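Local coordinates for protein chitooligosaccharidolytic beta-N-acetylglucosaminidase (Ostrinia furnacalis, PDB 3OZP) that hydrolyses terminal beta-linked N-acetylglucosamine units one at a time from the non-reducing ends of chitooligosaccharides, preferring shorter substrates, at residues H222-D227 against E275-A280; A280-G285 against G310-T315; G343-S348 against I400-T405. All blocks are in the same frame, centred on the assembly; numbering follows the deposited sequence.

Overall arrangement
All three contacts lie in the family 20 catalytic domain, a closed barrel of eight parallel strands, and follow one another along the chain. Interaction 1 joins the ends of neighbouring barrel strands 220-224 and 271-278. Interaction 3 does the same for 340-343 and 399-402, with the loop after the former, and both reach the same sheet. Interaction 2 lies farther out, in the loop leaving strand 271-278, and shares Ala280 with interaction 1. The centre of interaction 1 is about 11 Å from those of the other two, which are about 14 Å from each other. Together they gather Asp227, His281 and Glu346, the inferred charge relay, beside the bound inhibitor.

Interaction 1: H222-D227 against E275-A280; sequences HWHITD and EFDAPA
A single water (water 2) is gripped by three backbone groups where 222-227 meets 275-280: it donates to Thr226 O and Glu275 O and accepts from Asp277 N, the last at 3.0 Å. It bridges the ends of two adjacent parallel strands of the TIM barrel, just where the chains splay apart, and its oxygen lies 3.5 Å above the plane of the His224 ring, over the centre. Earlier in the strands, Glu275 N donates to Trp223 O at 3.0 Å, standing above the carbonyl plane. His224 works with both of its nitrogens. With CG anti to the backbone N (chi1 -177°), the ring reaches across so that ND1 donates to Glu275 OE1, an oxygen whose modelled place is less sure, and the carboxylate is turned 78° from the ring plane. At the other end NE2 donates to Asp227 OD2 at 2.7 Å, meeting the anti lone pair close to the ring plane. Between them the ring edge at CE1 faces Asp277 OD1. A leucine in place of His224 would probably leave Asp227 OD2 without the NE2 donor and the Glu275 carboxylate without that of ND1. Asp227, an inferred charge-relay residue, also takes His281 ND1 on OD1. Farther along, Thr226 OG1 donates to a second water that in turn donates to Asp277 O, and the same OG1 rests 3.3 Å from Phe276 CD1.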
# COMPACT_ATOMS: atom_id res chain seq x y z
N HIS A 222 12.95 3.40 -15.67
CA HIS A 222 14.02 2.42 -15.77
C HIS A 222 13.39 1.06 -15.48
O HIS A 222 13.02 0.75 -14.34
CB HIS A 222 15.14 2.81 -14.77
CG HIS A 222 16.20 1.77 -14.55
ND1 HIS A 222 16.23 0.55 -15.20
CD2 HIS A 222 17.29 1.79 -13.76
CE1 HIS A 222 17.28 -0.14 -14.79
NE2 HIS A 222 17.94 0.59 -13.91
N TRP A 223 13.23 0.28 -16.54
CA TRP A 223 12.51 -0.99 -16.49
C TRP A 223 13.50 -2.14 -16.29
O TRP A 223 14.12 -2.60 -17.25
CB TRP A 223 11.71 -1.16 -17.78
CG TRP A 223 10.62 -2.20 -17.75
CD1 TRP A 223 10.53 -3.28 -16.91
CD2 TRP A 223 9.50 -2.29 -18.64
NE1 TRP A 223 9.40 -4.01 -17.21
CE2 TRP A 223 8.76 -3.43 -18.27
CE3 TRP A 223 9.05 -1.50 -19.71
CZ2 TRP A 223 7.59 -3.81 -18.93
CZ3 TRP A 223 7.88 -1.88 -20.36
CH2 TRP A 223 7.16 -3.03 -19.97
N HIS A 224 13.64 -2.57 -15.04
CA HIS A 224 14.49 -3.69 -14.69
C HIS A 224 13.67 -4.95 -14.96
O HIS A 224 13.01 -5.49 -14.07
CB HIS A 224 14.92 -3.60 -13.22
CG HIS A 224 15.86 -4.68 -12.78
ND1 HIS A 224 17.23 -4.52 -12.79
CD2 HIS A 224 15.62 -5.91 -12.28
CE1 HIS A 224 17.79 -5.62 -12.33
NE2 HIS A 224 16.84 -6.48 -12.01
N ILE A 225 13.73 -5.40 -16.20
CA ILE A 225 12.76 -6.35 -16.75
C ILE A 225 13.10 -7.83 -16.50
O ILE A 225 12.19 -8.66 -16.45
CB ILE A 225 12.47 -6.04 -18.25
CG1 ILE A 225 11.20 -6.75 -18.74
CG2 ILE A 225 13.70 -6.30 -19.15
CD1 ILE A 225 10.59 -6.13 -20.00
N THR A 226 14.37 -8.15 -16.31
CA THR A 226 14.79 -9.53 -16.05
C THR A 226 15.62 -9.63 -14.78
O THR A 226 16.24 -8.66 -14.35
CB THR A 226 15.63 -10.11 -17.22
OG1 THR A 226 16.78 -9.28 -17.46
CG2 THR A 226 14.81 -10.21 -18.50
N ASP A 227 15.61 -10.81 -14.18
CA ASP A 227 16.52 -11.12 -13.08
C ASP A 227 16.56 -12.63 -12.93
O ASP A 227 16.06 -13.34 -13.79
CB ASP A 227 16.10 -10.43 -11.77
CG ASP A 227 17.28 -10.04 -10.91
OD1 ASP A 227 17.90 -10.94 -10.28
OD2 ASP A 227 17.61 -8.83 -10.84
N GLU A 275 16.65 -2.32 -18.81
CA GLU A 275 17.86 -2.94 -18.27
C GLU A 275 17.86 -4.44 -18.52
O GLU A 275 16.88 -5.14 -18.20
CB GLU A 275 17.99 -2.69 -16.76
CG GLU A 275 19.25 -3.32 -16.15
CD GLU A 275 19.32 -3.22 -14.64
OE1 GLU A 275 18.49 -2.52 -14.03
OE2 GLU A 275 20.21 -3.87 -14.04
N PHE A 276 18.95 -4.94 -19.10
CA PHE A 276 19.23 -6.36 -19.02
C PHE A 276 20.42 -6.57 -18.10
O PHE A 276 21.57 -6.36 -18.49
CB PHE A 276 19.48 -7.01 -20.39
CG PHE A 276 19.65 -8.50 -20.30
CD1 PHE A 276 18.54 -9.33 -20.22
CD2 PHE A 276 20.92 -9.06 -20.25
CE1 PHE A 276 18.69 -10.71 -20.10
CE2 PHE A 276 21.09 -10.44 -20.13
CZ PHE A 276 19.97 -11.27 -20.05
N ASP A 277 20.12 -6.98 -16.87
CA ASP A 277 21.14 -7.17 -15.86
C ASP A 277 22.02 -8.39 -16.17
O ASP A 277 21.51 -9.50 -16.35
CB ASP A 277 20.48 -7.32 -14.49
CG ASP A 277 21.43 -7.07 -13.35
OD1 ASP A 277 20.95 -6.89 -12.21
OD2 ASP A 277 22.66 -7.04 -13.57
N ALA A 278 23.33 -8.16 -16.26
CA ALA A 278 24.30 -9.22 -16.55
C ALA A 278 25.67 -8.85 -15.96
O ALA A 278 25.98 -7.67 -15.84
CB ALA A 278 24.41 -9.43 -18.06
N PRO A 279 26.51 -9.86 -15.62
CA PRO A 279 26.34 -11.31 -15.79
C PRO A 279 25.73 -12.04 -14.59
O PRO A 279 25.44 -13.23 -14.69
CB PRO A 279 27.78 -11.79 -16.00
CG PRO A 279 28.59 -10.87 -15.16
CD PRO A 279 27.87 -9.53 -15.17
N ALA A 280 25.54 -11.34 -13.47
CA ALA A 280 24.78 -11.90 -12.36
C ALA A 280 23.29 -11.64 -12.59
O ALA A 280 22.90 -11.10 -13.64
CB ALA A 280 25.23 -11.30 -11.03
O HOH W 1 18.89 -10.67 -16.23
O HOH W 2 17.41 -6.51 -15.78

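Interaction 2: A280-G285 against G310-T315; sequences AHVGEG and GQLNPT. With OAN (O-(2-acetamido-2-deoxy D-glucopyranosylidene) amino-N-phenylcarbamate), chain B.
Gly310 meets the active-site loop first: its CA makes a CA-H...O contact with Val282 O, 3.2 Å away, just before the short strand 311-312, which pairs antiparallel with 292-293 outside the barrel. A side chain here would run into that same carbonyl oxygen, so the bare backbone lets the two loops close up. Gly310 O is tied to His281 N through a water that accepts from the nitrogen and donates to the oxygen. Gln311 follows, its CG lying 4.0 Å from Ala280 CA. At Leu312 the contact turns apolar. With CG1 anti to the carbonyl carbon (chi1 -62°), Val282 CG2 lies between the backbone N and the carbonyl carbon and touches Leu312 N at 3.4 Å and Leu312 CD2 at 3.8 Å, the two side chains crossing at about a right angle. Just before Val282 in the chain comes His281, whose CB leaves the backbone away from 310-315; ND1 is hydrogen-bonded to Asp227 OD1 and NE2 to Glu346 OE1, as suits an inferred charge relay, and His281 CE1 comes within 3.3 Å of the inhibitor hydroxyl OAJ. The segment then closes in an Asx turn: Asn313 OD1 accepts from Thr315 N at 3.1 Å and from Thr315 OG1, both reaching it from the same face of the amide plane.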
# COMPACT_ATOMS: atom_id res chain seq x y z
N ALA A 280 25.54 -11.34 -13.47
CA ALA A 280 24.78 -11.90 -12.36
C ALA A 280 23.29 -11.64 -12.59
O ALA A 280 22.90 -11.10 -13.64
CB ALA A 280 25.23 -11.30 -11.03
N HIS A 281 22.45 -12.03 -11.64
CA HIS A 281 21.01 -11.76 -11.71
C HIS A 281 20.39 -12.34 -12.99
O HIS A 281 19.62 -11.69 -13.69
CB HIS A 281 20.73 -10.26 -11.57
CG HIS A 281 21.05 -9.73 -10.22
ND1 HIS A 281 20.20 -9.87 -9.15
CD2 HIS A 281 22.16 -9.11 -9.74
CE1 HIS A 281 20.75 -9.33 -8.07
NE2 HIS A 281 21.94 -8.87 -8.40
N VAL A 282 20.78 -13.58 -13.28
CA VAL A 282 20.18 -14.38 -14.34
C VAL A 282 19.88 -15.75 -13.75
O VAL A 282 20.48 -16.15 -12.76
CB VAL A 282 21.10 -14.52 -15.59
CG1 VAL A 282 21.37 -13.16 -16.24
CG2 VAL A 282 22.41 -15.23 -15.25
N GLY A 283 18.92 -16.46 -14.33
CA GLY A 283 18.54 -17.77 -13.83
C GLY A 283 17.42 -18.38 -14.63
O GLY A 283 17.66 -19.10 -15.60
N GLU A 284 16.19 -18.06 -14.23
CA GLU A 284 15.00 -18.57 -14.91
C GLU A 284 14.99 -18.17 -16.38
O GLU A 284 15.24 -17.01 -16.73
CB GLU A 284 13.72 -18.09 -14.21
CG GLU A 284 13.45 -18.78 -12.87
CD GLU A 284 12.95 -20.23 -13.01
OE1 GLU A 284 12.93 -20.94 -11.99
OE2 GLU A 284 12.58 -20.64 -14.12
N GLY A 285 14.69 -19.15 -17.23
CA GLY A 285 14.66 -18.95 -18.67
C GLY A 285 15.86 -19.55 -19.37
O GLY A 285 15.78 -19.93 -20.54
N GLY A 310 22.61 -17.59 -9.61
CA GLY A 310 22.68 -17.80 -11.05
C GLY A 310 23.48 -16.71 -11.73
O GLY A 310 23.23 -15.52 -11.51
N GLN A 311 24.45 -17.12 -12.54
CA GLN A 311 25.29 -16.18 -13.29
C GLN A 311 25.57 -16.72 -14.68
O GLN A 311 25.61 -17.93 -14.88
CB GLN A 311 26.63 -15.93 -12.58
CG GLN A 311 26.50 -15.34 -11.20
CD GLN A 311 27.77 -14.69 -10.70
OE1 GLN A 311 28.89 -15.07 -11.06
NE2 GLN A 311 27.60 -13.68 -9.86
N LEU A 312 25.77 -15.81 -15.63
CA LEU A 312 26.15 -16.20 -16.98
C LEU A 312 27.56 -16.79 -16.98
O LEU A 312 28.39 -16.43 -16.15
CB LEU A 312 26.07 -15.00 -17.93
CG LEU A 312 24.69 -14.37 -18.18
CD1 LEU A 312 24.83 -13.13 -19.05
CD2 LEU A 312 23.70 -15.36 -18.80
N ASN A 313 27.79 -17.73 -17.89
CA ASN A 313 29.12 -18.29 -18.11
C ASN A 313 29.77 -17.56 -19.28
O ASN A 313 29.44 -17.82 -20.44
CB ASN A 313 29.02 -19.80 -18.38
CG ASN A 313 30.38 -20.48 -18.48
OD1 ASN A 313 31.40 -19.85 -18.75
ND2 ASN A 313 30.39 -21.79 -18.25
N PRO A 314 30.71 -16.64 -18.98
CA PRO A 314 31.30 -15.79 -20.02
C PRO A 314 32.22 -16.53 -20.99
O PRO A 314 32.59 -15.97 -22.03
CB PRO A 314 32.10 -14.75 -19.22
CG PRO A 314 31.77 -14.98 -17.79
CD PRO A 314 31.32 -16.39 -17.67
N THR A 315 32.57 -17.77 -20.66
CA THR A 315 33.51 -18.55 -21.47
C THR A 315 32.85 -19.22 -22.68
O THR A 315 33.53 -19.73 -23.56
CB THR A 315 34.26 -19.61 -20.63
OG1 THR A 315 33.37 -20.67 -20.27
CG2 THR A 315 34.82 -18.98 -19.35
CAH OAN B . 21.92 -2.80 -7.23
CAG OAN B . 21.03 -3.52 -6.22
OAN OAN B . 20.32 -2.88 -5.45
NAI OAN B . 21.11 -4.87 -6.25
CAB OAN B . 20.31 -5.77 -5.39
CAC OAN B . 18.89 -5.85 -6.00
OAJ OAN B . 18.84 -6.91 -6.95
CAD OAN B . 17.85 -6.07 -4.92
OAK OAN B . 16.55 -6.17 -5.51
CAE OAN B . 17.94 -4.87 -4.00
CAF OAN B . 16.87 -4.93 -2.92
OAM OAN B . 16.96 -3.78 -2.08
OAL OAN B . 19.24 -4.85 -3.37
CAA OAN B . 20.35 -5.36 -4.02
NAY OAN B . 21.51 -5.47 -3.38
OAQ OAN B . 21.54 -5.00 -1.98
CAP OAN B . 22.05 -5.86 -1.05
OAR OAN B . 23.13 -6.43 -1.23
NAO OAN B . 21.34 -6.03 0.09
CAS OAN B . 21.73 -6.82 1.09
CAT OAN B . 22.69 -6.38 2.01
CAU OAN B . 23.06 -7.20 3.08
CAV OAN B . 22.48 -8.46 3.22
CAW OAN B . 21.51 -8.90 2.31
CAX OAN B . 21.14 -8.08 1.25
O HOH W 3 22.50 -13.76 -9.44

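Interaction 3: G343-S348 against I400-T405; sequences GGDEVS and ILWTST. With OAN (O-(2-acetamido-2-deoxy D-glucopyranosylidene) amino-N-phenylcarbamate), chain B.
Trp402 enters the contact at CB, which lies 3.8 Å from both Gly343 O and Asp345 CB. With CG beside the backbone N and anti to the carbonyl carbon (chi1 -64°), the indole swings toward the loop 343-348 that carries Glu346, an inferred active-site residue, and Asp345, which binds the ligand. CD1 comes next, 3.2 Å from Gly343 O and against the Asp345 side chain, which runs alongside with its carboxylate plane 46° from the ring. At the outer edge of the five-membered ring, NE1 donates to Glu275 OE2, which helps fix the rotation of the indole. Farther in, CD2 lies under the acetamido methyl CAH of the bound inhibitor OAN, which sits 3.7 Å above one face, toward the rim. The ring thus forms a wall of the pocket for the 2-acetamido group that the enzyme requires. Asp345 OD2 holds the nitrogen of that group, accepting from OAN NAI at 3.0 Å; such a grip is consistent with the substrate-assisted mechanism of family 20, in which the acetamido oxygen attacks the anomeric carbon. The backbones are joined directly: Trp402 N donates to Gly343 O at 2.8 Å, nearly straight. Beyond it one water donates to Gly344 O and Trp402 O while accepting from Ser404 OG at 2.6 Å. Strand 399-402, flanked in the barrel by 340-343 and 421-425, carries Trp402 inward, whereas helix 373-393 lies against the contact through Trp378, which touches Val347 and Ser404, and Gln382, which touches Leu401.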
# COMPACT_ATOMS: atom_id res chain seq x y z
N GLY A 343 23.31 -3.37 -16.12
CA GLY A 343 23.35 -3.95 -14.79
C GLY A 343 24.73 -3.98 -14.16
O GLY A 343 25.27 -2.95 -13.76
N GLY A 344 25.29 -5.19 -14.06
CA GLY A 344 26.61 -5.39 -13.49
C GLY A 344 26.68 -5.24 -11.98
O GLY A 344 27.74 -4.89 -11.44
N ASP A 345 25.57 -5.47 -11.29
CA ASP A 345 25.61 -5.48 -9.83
C ASP A 345 25.94 -6.87 -9.30
O ASP A 345 25.48 -7.88 -9.84
CB ASP A 345 24.30 -4.96 -9.22
CG ASP A 345 23.07 -5.74 -9.67
OD1 ASP A 345 23.02 -6.16 -10.84
OD2 ASP A 345 22.13 -5.91 -8.86
N GLU A 346 26.77 -6.90 -8.25
CA GLU A 346 26.93 -8.06 -7.37
C GLU A 346 27.35 -9.38 -8.02
O GLU A 346 26.75 -10.43 -7.77
CB GLU A 346 25.64 -8.26 -6.56
CG GLU A 346 25.19 -7.02 -5.82
CD GLU A 346 23.83 -7.17 -5.18
OE1 GLU A 346 22.92 -7.77 -5.81
OE2 GLU A 346 23.67 -6.69 -4.05
N VAL A 347 28.41 -9.33 -8.83
CA VAL A 347 28.96 -10.55 -9.41
C VAL A 347 29.71 -11.36 -8.35
O VAL A 347 30.56 -10.84 -7.63
CB VAL A 347 29.85 -10.24 -10.63
CG1 VAL A 347 30.55 -11.49 -11.13
CG2 VAL A 347 29.00 -9.66 -11.74
N SER A 348 29.36 -12.64 -8.25
CA SER A 348 29.92 -13.54 -7.26
C SER A 348 31.14 -14.28 -7.82
O SER A 348 31.06 -14.91 -8.88
CB SER A 348 28.86 -14.54 -6.81
OG SER A 348 29.41 -15.56 -5.98
N ILE A 400 24.86 2.12 -18.86
CA ILE A 400 24.84 2.25 -17.41
C ILE A 400 25.21 0.94 -16.73
O ILE A 400 24.76 -0.15 -17.14
CB ILE A 400 23.46 2.73 -16.87
CG1 ILE A 400 22.94 3.93 -17.67
CG2 ILE A 400 23.55 3.07 -15.38
CD1 ILE A 400 21.50 4.34 -17.35
N LEU A 401 26.02 1.06 -15.69
CA LEU A 401 26.34 -0.03 -14.78
C LEU A 401 26.11 0.43 -13.34
O LEU A 401 26.29 1.61 -13.03
CB LEU A 401 27.81 -0.44 -14.96
CG LEU A 401 28.25 -1.70 -15.71
CD1 LEU A 401 27.33 -2.16 -16.84
CD2 LEU A 401 29.70 -1.56 -16.19
N TRP A 402 25.70 -0.50 -12.48
CA TRP A 402 25.59 -0.25 -11.04
C TRP A 402 26.99 -0.13 -10.43
O TRP A 402 27.94 -0.71 -10.96
CB TRP A 402 24.86 -1.39 -10.34
CG TRP A 402 23.44 -1.58 -10.75
CD1 TRP A 402 22.94 -2.53 -11.59
CD2 TRP A 402 22.32 -0.79 -10.33
NE1 TRP A 402 21.59 -2.39 -11.72
CE2 TRP A 402 21.17 -1.32 -10.96
CE3 TRP A 402 22.17 0.32 -9.49
CZ2 TRP A 402 19.90 -0.79 -10.79
CZ3 TRP A 402 20.90 0.85 -9.30
CH2 TRP A 402 19.78 0.30 -9.95
N THR A 403 27.10 0.60 -9.32
CA THR A 403 28.31 0.54 -8.50
C THR A 403 28.50 -0.89 -8.00
O THR A 403 27.54 -1.56 -7.59
CB THR A 403 28.29 1.49 -7.27
OG1 THR A 403 27.06 1.35 -6.55
CG2 THR A 403 28.48 2.94 -7.68
N SER A 404 29.75 -1.35 -8.07
CA SER A 404 30.12 -2.73 -7.76
C SER A 404 31.63 -2.81 -7.57
O SER A 404 32.32 -1.79 -7.60
CB SER A 404 29.71 -3.65 -8.92
OG SER A 404 30.49 -3.39 -10.07
N THR A 405 32.14 -4.03 -7.40
CA THR A 405 33.57 -4.30 -7.32
C THR A 405 34.29 -3.84 -8.59
O THR A 405 35.41 -3.32 -8.52
CB THR A 405 33.84 -5.80 -7.05
OG1 THR A 405 33.21 -6.18 -5.83
CG2 THR A 405 35.33 -6.10 -6.94
CAH OAN B . 21.92 -2.80 -7.23
CAG OAN B . 21.03 -3.52 -6.22
OAN OAN B . 20.32 -2.88 -5.45
NAI OAN B . 21.11 -4.87 -6.25
CAB OAN B . 20.31 -5.77 -5.39
CAC OAN B . 18.89 -5.85 -6.00
OAJ OAN B . 18.84 -6.91 -6.95
CAD OAN B . 17.85 -6.07 -4.92
OAK OAN B . 16.55 -6.17 -5.51
CAE OAN B . 17.94 -4.87 -4.00
CAF OAN B . 16.87 -4.93 -2.92
OAM OAN B . 16.96 -3.78 -2.08
OAL OAN B . 19.24 -4.85 -3.37
CAA OAN B . 20.35 -5.36 -4.02
NAY OAN B . 21.51 -5.47 -3.38
OAQ OAN B . 21.54 -5.00 -1.98
CAP OAN B . 22.05 -5.86 -1.05
OAR OAN B . 23.13 -6.43 -1.23
NAO OAN B . 21.34 -6.03 0.09
CAS OAN B . 21.73 -6.82 1.09
CAT OAN B . 22.69 -6.38 2.01
CAU OAN B . 23.06 -7.20 3.08
CAV OAN B . 22.48 -8.46 3.22
CAW OAN B . 21.51 -8.90 2.31
CAX OAN B . 21.14 -8.08 1.25
O HOH W 4 29.23 -2.79 -12.25
O HOH W 5 26.99 -4.18 -6.89
O HOH W 6 31.88 -8.49 -7.47